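Local structure of ribosomal RNA small subunit methyltransferase E (Bacillus subtilis, 1VHK) at residues K91-K94 against L95-I98; A138-A141 against A142-Y146; I247-Q250 against T251-R255. The protein probably methylates the N3 position of one uridine in 16S ribosomal RNA of the assembled 30S subunit, using S-adenosyl-L-methionine as methyl donor. All coordinates share one frame; numbering follows the deposited sequence.

Interaction 1 of 3, residues K91-K94 against L95-I98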
ATOM      1  N   LYS A  91      -9.884   0.570 -15.852  1.00 39.54           N
ATOM      2  CA  LYS A  91     -10.365   1.771 -16.510  1.00 41.40           C
ATOM      3  C   LYS A  91      -9.788   3.032 -15.875  1.00 43.47           C
ATOM      4  O   LYS A  91      -8.878   2.981 -15.046  1.00 43.64           O
ATOM      5  CB  LYS A  91     -11.869   1.794 -16.583  1.00 43.38           C
ATOM      6  CG  LYS A  91     -12.664   1.767 -15.316  1.00 47.29           C
ATOM      7  CD  LYS A  91     -14.138   2.088 -15.524  1.00 49.47           C
ATOM      8  CE  LYS A  91     -14.715   1.391 -16.751  1.00 49.29           C
ATOM      9  NZ  LYS A  91     -14.333  -0.039 -16.810  1.00 46.88           N
ATOM     10  N   GLY A  92     -10.287   4.189 -16.321  1.00 44.21           N
ATOM     11  CA  GLY A  92      -9.819   5.466 -15.793  1.00 42.97           C
ATOM     12  C   GLY A  92      -8.293   5.456 -15.774  1.00 42.35           C
ATOM     13  O   GLY A  92      -7.664   5.006 -16.727  1.00 43.15           O
ATOM     14  N   ASP A  93      -7.723   5.917 -14.687  1.00 41.89           N
ATOM     15  CA  ASP A  93      -6.295   5.927 -14.476  1.00 42.40           C
ATOM     16  C   ASP A  93      -5.878   5.048 -13.294  1.00 42.10           C
ATOM     17  O   ASP A  93      -4.848   5.331 -12.661  1.00 42.94           O
ATOM     18  CB  ASP A  93      -5.833   7.362 -14.160  1.00 50.36           C
ATOM     19  CG  ASP A  93      -5.708   8.198 -15.412  1.00 57.09           C
ATOM     20  OD1 ASP A  93      -4.850   7.877 -16.263  1.00 57.56           O
ATOM     21  OD2 ASP A  93      -6.490   9.171 -15.553  1.00 63.34           O
ATOM     22  N   LYS A  94      -6.533   3.916 -13.066  1.00 39.86           N
ATOM     23  CA  LYS A  94      -6.229   3.033 -11.955  1.00 36.20           C
ATOM     24  C   LYS A  94      -4.889   2.341 -12.070  1.00 34.48           C
ATOM     25  O   LYS A  94      -4.253   1.991 -11.062  1.00 33.43           O
ATOM     26  CB  LYS A  94      -7.366   2.022 -11.780  1.00 34.01           C
ATOM     27  CG  LYS A  94      -8.686   2.648 -11.384  1.00 31.00           C
ATOM     28  CD  LYS A  94      -9.851   1.757 -11.773  1.00 33.39           C
ATOM     29  CE  LYS A  94     -11.157   2.262 -11.197  1.00 31.67           C
ATOM     30  NZ  LYS A  94     -12.336   1.731 -11.917  1.00 33.44           N
ATOM     31  N   LEU A  95      -4.380   2.204 -13.296  1.00 32.39           N
ATOM     32  CA  LEU A  95      -3.084   1.582 -13.498  1.00 31.01           C
ATOM     33  C   LEU A  95      -1.958   2.421 -12.921  1.00 33.00           C
ATOM     34  O   LEU A  95      -0.999   1.862 -12.382  1.00 34.86           O
ATOM     35  CB  LEU A  95      -2.806   1.234 -14.926  1.00 24.32           C
ATOM     36  CG  LEU A  95      -2.253  -0.116 -15.292  1.00 26.32           C
ATOM     37  CD1 LEU A  95      -1.334  -0.011 -16.510  1.00 28.53           C
ATOM     38  CD2 LEU A  95      -1.557  -0.842 -14.163  1.00 26.65           C
ATOM     39  N   GLU A  96      -2.052   3.738 -12.997  1.00 35.05           N
ATOM     40  CA  GLU A  96      -1.036   4.614 -12.423  1.00 36.55           C
ATOM     41  C   GLU A  96      -1.026   4.478 -10.892  1.00 34.28           C
ATOM     42  O   GLU A  96       0.044   4.496 -10.316  1.00 33.74           O
ATOM     43  CB  GLU A  96      -1.261   6.078 -12.785  1.00 42.47           C
ATOM     44  CG  GLU A  96      -0.990   6.446 -14.225  1.00 48.26           C
ATOM     45  CD  GLU A  96      -1.191   7.929 -14.484  1.00 52.64           C
ATOM     46  OE1 GLU A  96      -1.360   8.676 -13.493  1.00 56.55           O
ATOM     47  OE2 GLU A  96      -1.171   8.371 -15.652  1.00 54.03           O
ATOM     48  N   TRP A  97      -2.188   4.331 -10.287  1.00 33.41           N
ATOM     49  CA  TRP A  97      -2.288   4.167  -8.837  1.00 34.26           C
ATOM     50  C   TRP A  97      -1.694   2.821  -8.440  1.00 31.94           C
ATOM     51  O   TRP A  97      -0.973   2.677  -7.469  1.00 29.74           O
ATOM     52  CB  TRP A  97      -3.757   4.237  -8.406  1.00 44.96           C
ATOM     53  CG  TRP A  97      -3.999   4.934  -7.106  1.00 55.62           C
ATOM     54  CD1 TRP A  97      -3.950   6.289  -6.884  1.00 59.44           C
ATOM     55  CD2 TRP A  97      -4.328   4.340  -5.841  1.00 60.32           C
ATOM     56  NE1 TRP A  97      -4.212   6.568  -5.562  1.00 61.25           N
ATOM     57  CE2 TRP A  97      -4.459   5.387  -4.904  1.00 61.71           C
ATOM     58  CE3 TRP A  97      -4.515   3.017  -5.410  1.00 58.88           C
ATOM     59  CZ2 TRP A  97      -4.781   5.160  -3.564  1.00 62.01           C
ATOM     60  CZ3 TRP A  97      -4.836   2.808  -4.090  1.00 59.88           C
ATOM     61  CH2 TRP A  97      -4.953   3.866  -3.175  1.00 61.29           C
ATOM     62  N   ILE A  98      -1.953   1.817  -9.311  1.00 30.43           N
ATOM     63  CA  ILE A  98      -1.424   0.484  -9.042  1.00 26.26           C
ATOM     64  C   ILE A  98       0.097   0.520  -9.132  1.00 23.94           C
ATOM     65  O   ILE A  98       0.759  -0.120  -8.325  1.00 21.80           O
ATOM     66  CB  ILE A  98      -2.028  -0.577  -9.966  1.00 25.36           C
ATOM     67  CG1 ILE A  98      -3.439  -0.957  -9.507  1.00 27.97           C
ATOM     68  CG2 ILE A  98      -1.167  -1.836 -10.001  1.00 26.54           C
ATOM     69  CD1 ILE A  98      -4.347  -1.475 -10.623  1.00 26.32           C
TER
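Asp93 and Lys94 meet Glu96 to Ile98 in the first turn of helix 94-104, a local contact at a helix N-terminus. The helix follows strand 82-88 of the parallel sheet in the SPOUT-type methyltransferase domain. Asp93 sits at the N-cap position, but its carboxylate makes no capping bond. Asp93 O takes a weak hydrogen bond from Glu96 N at 3.2 Å. The next bond is more regular: Ile98 N donates to Lys94 O at 2.9 Å, with an N-H...O angle of 150°. The side chains of Asp93 and Glu96 run side by side in the same direction. Their carboxylate planes are turned 40° apart, and OD1 of Asp93 is 3.8 Å from OE2 of Glu96. Two like charges at this spacing would be expected to disfavour each other. The salt bridge from Glu96 OE2 to Arg133 NE, on helix 131-144, probably offsets this. The CB of Lys94 points away from 95-98. CG is anti to the carbonyl carbon (chi1 -65°) and the chain is extended beyond it, which carries NZ to a salt bridge with Glu208. The same carboxylate oxygen of Glu208 accepts a hydrogen bond from Lys91 N, so it ties the loop to the helix start. Trp97 turns its ring outward to the second subunit, where it meets Trp97 of that chain edge-to-face. Ile98 folds back alongside the turn, with CG1 3.4 Å and CD1 3.5 Å from Lys94 O.

Interaction 2 of 3, residues A138-A141 against A142-Y146; sequences AKEA and AEQSY
Ala138, Lys139 and Glu140 each accept an i to i+4 backbone hydrogen bond, from Ala142, Glu143 and Gln144, in the last turns of helix 131-144. The bond from Gln144 N to Glu140 O is the straightest of the three, 2.8 Å with an N-H...O angle of 166°. The helix then ends in a Schellman motif, where Tyr146 takes a positive phi. At this end Ala141 O is held twice by Ser145. Ser145 N gives a weak bond, and Ser145 OG lies 2.8 Å from Ala141 O in a second. A chi1 of 63° swings this hydroxyl back over the preceding turn. Lys139 and Glu143 cross at a slant with their charged atoms apart, NZ being 4.3 Å from OE1. The salt bridge of Lys139 NZ is instead with Glu27. Glu140 bends at chi2, which brings OE2 beside the aliphatic part of Gln144. The carboxylate and the amide are nearly parallel, their planes 15° apart, but Gln144 NE2 stays 3.8 Å from Glu140 OE2. The other oxygen, Glu140 OE1, makes a salt bridge with Arg235 of the second subunit. The small alanines form the packed side of the helix. Ala138, Ala141 and Ala142 all touch Thr103 on helix 94-104. Ala142 and Glu143 also rest on Phe7 of strand 5-7, so the end of this helix joins the methyltransferase domain to the N-terminal sheet.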
ATOM      1  N   ALA A 138       6.757   5.112 -11.831  1.00 34.27           N
ATOM      2  CA  ALA A 138       7.453   4.094 -11.098  1.00 31.93           C
ATOM      3  C   ALA A 138       8.783   4.587 -10.544  1.00 32.85           C
ATOM      4  O   ALA A 138       9.173   4.175  -9.457  1.00 33.80           O
ATOM      5  CB  ALA A 138       7.717   2.886 -11.978  1.00 29.55           C
ATOM      6  N   LYS A 139       9.461   5.415 -11.321  1.00 31.99           N
ATOM      7  CA  LYS A 139      10.721   6.024 -10.960  1.00 30.28           C
ATOM      8  C   LYS A 139      10.560   7.040  -9.828  1.00 29.79           C
ATOM      9  O   LYS A 139      11.363   7.116  -8.912  1.00 26.98           O
ATOM     10  CB  LYS A 139      11.269   6.751 -12.205  1.00 33.07           C
ATOM     11  CG  LYS A 139      12.784   6.822 -12.256  1.00 33.90           C
ATOM     12  CD  LYS A 139      13.269   8.059 -13.004  1.00 32.12           C
ATOM     13  CE  LYS A 139      14.789   8.051 -13.094  1.00 31.87           C
ATOM     14  NZ  LYS A 139      15.306   9.334 -13.626  1.00 35.12           N
ATOM     15  N   GLU A 140       9.479   7.811  -9.872  1.00 29.49           N
ATOM     16  CA  GLU A 140       9.234   8.830  -8.827  1.00 31.44           C
ATOM     17  C   GLU A 140       8.792   8.165  -7.542  1.00 31.59           C
ATOM     18  O   GLU A 140       9.306   8.395  -6.430  1.00 31.62           O
ATOM     19  CB  GLU A 140       8.254   9.836  -9.386  1.00 32.84           C
ATOM     20  CG  GLU A 140       7.898  11.062  -8.674  1.00 40.33           C
ATOM     21  CD  GLU A 140       7.222  10.942  -7.330  1.00 47.66           C
ATOM     22  OE1 GLU A 140       6.387  10.029  -7.137  1.00 48.45           O
ATOM     23  OE2 GLU A 140       7.547  11.766  -6.421  1.00 50.75           O
ATOM     24  N   ALA A 141       7.888   7.180  -7.651  1.00 31.12           N
ATOM     25  CA  ALA A 141       7.468   6.420  -6.460  1.00 29.28           C
ATOM     26  C   ALA A 141       8.713   5.768  -5.833  1.00 29.42           C
ATOM     27  O   ALA A 141       8.904   5.702  -4.623  1.00 26.77           O
ATOM     28  CB  ALA A 141       6.474   5.354  -6.871  1.00 28.96           C
ATOM     29  N   ALA A 142       9.561   5.262  -6.735  1.00 27.42           N
ATOM     30  CA  ALA A 142      10.791   4.628  -6.369  1.00 28.95           C
ATOM     31  C   ALA A 142      11.722   5.582  -5.615  1.00 29.44           C
ATOM     32  O   ALA A 142      12.364   5.157  -4.659  1.00 29.11           O
ATOM     33  CB  ALA A 142      11.489   4.031  -7.582  1.00 27.71           C
ATOM     34  N   GLU A 143      11.785   6.835  -6.027  1.00 30.93           N
ATOM     35  CA  GLU A 143      12.567   7.865  -5.375  1.00 31.70           C
ATOM     36  C   GLU A 143      11.997   8.230  -4.009  1.00 30.54           C
ATOM     37  O   GLU A 143      12.712   8.318  -3.032  1.00 27.72           O
ATOM     38  CB  GLU A 143      12.609   9.166  -6.221  1.00 30.72           C
ATOM     39  CG  GLU A 143      13.527   9.010  -7.422  1.00 38.49           C
ATOM     40  CD  GLU A 143      13.173   9.885  -8.599  1.00 41.77           C
ATOM     41  OE1 GLU A 143      13.972   9.917  -9.574  1.00 43.89           O
ATOM     42  OE2 GLU A 143      12.104  10.533  -8.571  1.00 41.54           O
ATOM     43  N   GLN A 144      10.671   8.437  -3.966  1.00 32.04           N
ATOM     44  CA  GLN A 144      10.062   8.865  -2.712  1.00 32.25           C
ATOM     45  C   GLN A 144       9.986   7.772  -1.678  1.00 31.90           C
ATOM     46  O   GLN A 144       9.938   8.121  -0.481  1.00 34.18           O
ATOM     47  CB  GLN A 144       8.726   9.545  -2.918  1.00 36.06           C
ATOM     48  CG  GLN A 144       8.779  10.826  -3.738  1.00 44.30           C
ATOM     49  CD  GLN A 144       9.640  11.907  -3.124  1.00 46.83           C
ATOM     50  OE1 GLN A 144       9.704  12.087  -1.911  1.00 49.00           O
ATOM     51  NE2 GLN A 144      10.329  12.671  -3.970  1.00 49.81           N
ATOM     52  N   SER A 145      10.102   6.505  -2.039  1.00 29.90           N
ATOM     53  CA  SER A 145       9.961   5.435  -1.071  1.00 29.09           C
ATOM     54  C   SER A 145      11.273   4.814  -0.658  1.00 29.30           C
ATOM     55  O   SER A 145      11.278   3.853   0.123  1.00 29.41           O
ATOM     56  CB  SER A 145       9.018   4.344  -1.585  1.00 26.35           C
ATOM     57  OG  SER A 145       9.555   3.760  -2.747  1.00 28.06           O
ATOM     58  N   TYR A 146      12.365   5.296  -1.227  1.00 29.50           N
ATOM     59  CA  TYR A 146      13.696   4.843  -0.887  1.00 28.19           C
ATOM     60  C   TYR A 146      13.933   3.417  -1.326  1.00 27.67           C
ATOM     61  O   TYR A 146      14.521   2.623  -0.594  1.00 28.44           O
ATOM     62  CB  TYR A 146      13.954   5.011   0.623  1.00 26.98           C
ATOM     63  CG  TYR A 146      14.353   6.417   0.982  1.00 27.65           C
ATOM     64  CD1 TYR A 146      15.297   6.685   1.953  1.00 27.73           C
ATOM     65  CD2 TYR A 146      13.863   7.501   0.262  1.00 30.85           C
ATOM     66  CE1 TYR A 146      15.696   7.967   2.238  1.00 29.38           C
ATOM     67  CE2 TYR A 146      14.263   8.790   0.528  1.00 32.61           C
ATOM     68  CZ  TYR A 146      15.180   9.025   1.535  1.00 31.60           C
ATOM     69  OH  TYR A 146      15.533  10.325   1.821  1.00 31.37           O
TER

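Interaction 3 of 3, residues I247-Q250 against T251-R255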
ATOM      1  N   ILE A 247       2.729  -9.540   1.982  1.00 20.01           N
ATOM      2  CA  ILE A 247       4.055 -10.174   1.799  1.00 19.87           C
ATOM      3  C   ILE A 247       5.088  -9.502   2.683  1.00 20.83           C
ATOM      4  O   ILE A 247       5.953 -10.134   3.323  1.00 16.95           O
ATOM      5  CB  ILE A 247       4.420 -10.222   0.310  1.00 15.57           C
ATOM      6  CG1 ILE A 247       3.667 -11.338  -0.383  1.00 14.25           C
ATOM      7  CG2 ILE A 247       5.917 -10.403   0.059  1.00 15.06           C
ATOM      8  CD1 ILE A 247       3.193 -11.064  -1.790  1.00 16.87           C
ATOM      9  N   SER A 248       5.023  -8.165   2.753  1.00 22.32           N
ATOM     10  CA  SER A 248       5.918  -7.395   3.590  1.00 25.92           C
ATOM     11  C   SER A 248       5.767  -7.765   5.068  1.00 27.32           C
ATOM     12  O   SER A 248       6.774  -7.977   5.765  1.00 27.07           O
ATOM     13  CB  SER A 248       5.707  -5.899   3.428  1.00 26.68           C
ATOM     14  OG  SER A 248       6.356  -5.165   4.461  1.00 27.75           O
ATOM     15  N   TYR A 249       4.513  -7.941   5.491  1.00 26.90           N
ATOM     16  CA  TYR A 249       4.254  -8.277   6.888  1.00 26.00           C
ATOM     17  C   TYR A 249       4.865  -9.616   7.257  1.00 27.70           C
ATOM     18  O   TYR A 249       5.510  -9.781   8.295  1.00 25.92           O
ATOM     19  CB  TYR A 249       2.755  -8.249   7.136  1.00 25.44           C
ATOM     20  CG  TYR A 249       2.390  -8.667   8.548  1.00 25.39           C
ATOM     21  CD1 TYR A 249       2.478  -7.796   9.625  1.00 23.04           C
ATOM     22  CD2 TYR A 249       2.014  -9.988   8.775  1.00 26.14           C
ATOM     23  CE1 TYR A 249       2.174  -8.209  10.900  1.00 24.57           C
ATOM     24  CE2 TYR A 249       1.707 -10.411  10.038  1.00 28.20           C
ATOM     25  CZ  TYR A 249       1.771  -9.521  11.097  1.00 28.02           C
ATOM     26  OH  TYR A 249       1.411  -9.992  12.341  1.00 27.94           O
ATOM     27  N   GLN A 250       4.679 -10.601   6.385  1.00 28.30           N
ATOM     28  CA  GLN A 250       5.177 -11.938   6.546  1.00 29.31           C
ATOM     29  C   GLN A 250       6.684 -12.072   6.420  1.00 30.41           C
ATOM     30  O   GLN A 250       7.337 -12.758   7.222  1.00 31.86           O
ATOM     31  CB  GLN A 250       4.509 -12.867   5.500  1.00 29.61           C
ATOM     32  CG  GLN A 250       5.186 -14.241   5.476  1.00 34.75           C
ATOM     33  CD  GLN A 250       4.725 -15.101   6.645  1.00 37.36           C
ATOM     34  OE1 GLN A 250       5.514 -15.789   7.266  1.00 40.96           O
ATOM     35  NE2 GLN A 250       3.434 -15.099   6.944  1.00 37.90           N
ATOM     36  N   THR A 251       7.257 -11.574   5.332  1.00 32.01           N
ATOM     37  CA  THR A 251       8.690 -11.710   5.094  1.00 31.97           C
ATOM     38  C   THR A 251       9.528 -10.677   5.813  1.00 32.58           C
ATOM     39  O   THR A 251      10.727 -10.934   5.953  1.00 34.24           O
ATOM     40  CB  THR A 251       9.033 -11.698   3.589  1.00 30.88           C
ATOM     41  OG1 THR A 251       8.543 -10.474   3.020  1.00 31.09           O
ATOM     42  CG2 THR A 251       8.409 -12.875   2.860  1.00 24.93           C
ATOM     43  N   GLU A 252       9.004  -9.556   6.305  1.00 32.76           N
ATOM     44  CA  GLU A 252       9.801  -8.567   6.989  1.00 33.46           C
ATOM     45  C   GLU A 252       9.405  -8.227   8.419  1.00 35.18           C
ATOM     46  O   GLU A 252      10.258  -7.726   9.176  1.00 35.56           O
ATOM     47  CB  GLU A 252       9.835  -7.254   6.188  1.00 31.80           C
ATOM     48  CG  GLU A 252      10.037  -7.394   4.700  1.00 32.89           C
ATOM     49  CD  GLU A 252       9.853  -6.076   3.979  1.00 33.89           C
ATOM     50  OE1 GLU A 252      10.780  -5.690   3.224  1.00 36.88           O
ATOM     51  OE2 GLU A 252       8.819  -5.410   4.192  1.00 32.26           O
ATOM     52  N   LEU A 253       8.161  -8.304   8.827  1.00 36.44           N
ATOM     53  CA  LEU A 253       7.668  -7.982  10.135  1.00 37.79           C
ATOM     54  C   LEU A 253       7.626  -9.153  11.095  1.00 40.82           C
ATOM     55  O   LEU A 253       7.728  -8.972  12.325  1.00 41.64           O
ATOM     56  CB  LEU A 253       6.279  -7.306  10.050  1.00 34.05           C
ATOM     57  CG  LEU A 253       6.298  -5.779  10.248  1.00 36.05           C
ATOM     58  CD1 LEU A 253       7.401  -5.152   9.404  1.00 33.99           C
ATOM     59  CD2 LEU A 253       4.962  -5.138   9.925  1.00 33.85           C
ATOM     60  N   LEU A 254       7.355 -10.348  10.602  1.00 43.84           N
ATOM     61  CA  LEU A 254       7.320 -11.566  11.385  1.00 46.72           C
ATOM     62  C   LEU A 254       8.696 -12.261  11.282  1.00 49.09           C
ATOM     63  O   LEU A 254       9.128 -12.914  12.203  1.00 48.98           O
ATOM     64  CB  LEU A 254       6.319 -12.577  10.843  1.00 47.43           C
ATOM     65  CG  LEU A 254       4.835 -12.344  10.965  1.00 47.18           C
ATOM     66  CD1 LEU A 254       4.069 -13.504  10.332  1.00 45.26           C
ATOM     67  CD2 LEU A 254       4.404 -12.168  12.409  1.00 48.97           C
ATOM     68  N   ARG A 255       9.277 -12.165  10.083  1.00 52.28           N
ATOM     69  CA  ARG A 255      10.577 -12.810   9.870  1.00 55.34           C
ATOM     70  C   ARG A 255      11.695 -11.803   9.986  1.00 57.28           C
ATOM     71  O   ARG A 255      11.925 -10.961   9.111  1.00 61.04           O
ATOM     72  CB  ARG A 255      10.601 -13.607   8.564  1.00 54.81           C
ATOM     73  CG  ARG A 255       9.475 -14.622   8.461  1.00 55.71           C
ATOM     74  CD  ARG A 255       9.797 -15.876   7.727  1.00 59.17           C
ATOM     75  NE  ARG A 255       9.227 -16.010   6.394  1.00 60.74           N
ATOM     76  CZ  ARG A 255       9.902 -15.837   5.265  1.00 62.63           C
ATOM     77  NH1 ARG A 255      11.194 -15.514   5.289  1.00 63.96           N
ATOM     78  NH2 ARG A 255       9.293 -16.007   4.099  1.00 63.97           N
TER
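Tyr249 spreads its ring beside Leu253 and Leu254 in the last turns of the C-terminal helix, 239-253. Leu253 crosses the tyrosine at about a right angle, its CD2 3.7 Å from Tyr249 CD1. Leu254 crosses obliquely, its CG 3.8 Å from Tyr249 CE2 and its CD2 near the hydroxyl. Tyr249 OH goes on to hydrogen-bond Gln250 OE1 of the second subunit. Without the ring and its hydroxyl, as with an alanine here, Gln250 OE1 of the second subunit would probably lose this partner and Leu253 and Leu254 would lose their aromatic neighbour. On another side of the helix, Thr251 grips Ile247 O twice. Thr251 N donates to Ile247 O at 2.8 Å, nearly in line with the carbonyl. OG1 comes from above the carbonyl plane, a position set by a chi1 of 58°. Ser248 OG points at Glu252 OE2; their refined separation of 2.5 Å is too short to be taken literally at this resolution. Both atoms also have partners on the second subunit, Tyr242 OH for the serine and Arg232 NH1 for the glutamate. Arg255 bends at chi2 and chi3, and Gln250 OE1 lies at the guanidinium edge, 3.8 Å from Arg255 NE. The backbone beneath widens into a pi-type turn. Leu254 N reaches back five residues to Tyr249 O at 3.0 Å. Further out, Ile247 packs on Phe188 and Val192 of helix 187-193 and on Leu201 and Ile203 of strand 200-205. A C-terminal helix with one flank on its own parallel sheet and another against the partner chain is consistent with a SPOUT methyltransferase dimer.

Interaction 1 is a helix start, and interaction 2 closes its helix with a Schellman motif. Interaction 3 lies near the C-terminus of the chain, where the helix widens into a pi-type turn. Each mixes buried and exposed residues. The alanines of interaction 2 and residues 247-251 of interaction 3 are buried, while Asp93, Gln144, Leu254 and Arg255 are exposed. Helices 94-104 and 131-144 touch, so interactions 1 and 2 sit on neighbouring helices, their centres about 17 Å apart. All three reach the second subunit by different chemistry: aromatic and apolar packing in interaction 1, a salt bridge and backbone hydrogen bonds in interaction 2, and mixed hydroxyl, amide and charged groups in interaction 3.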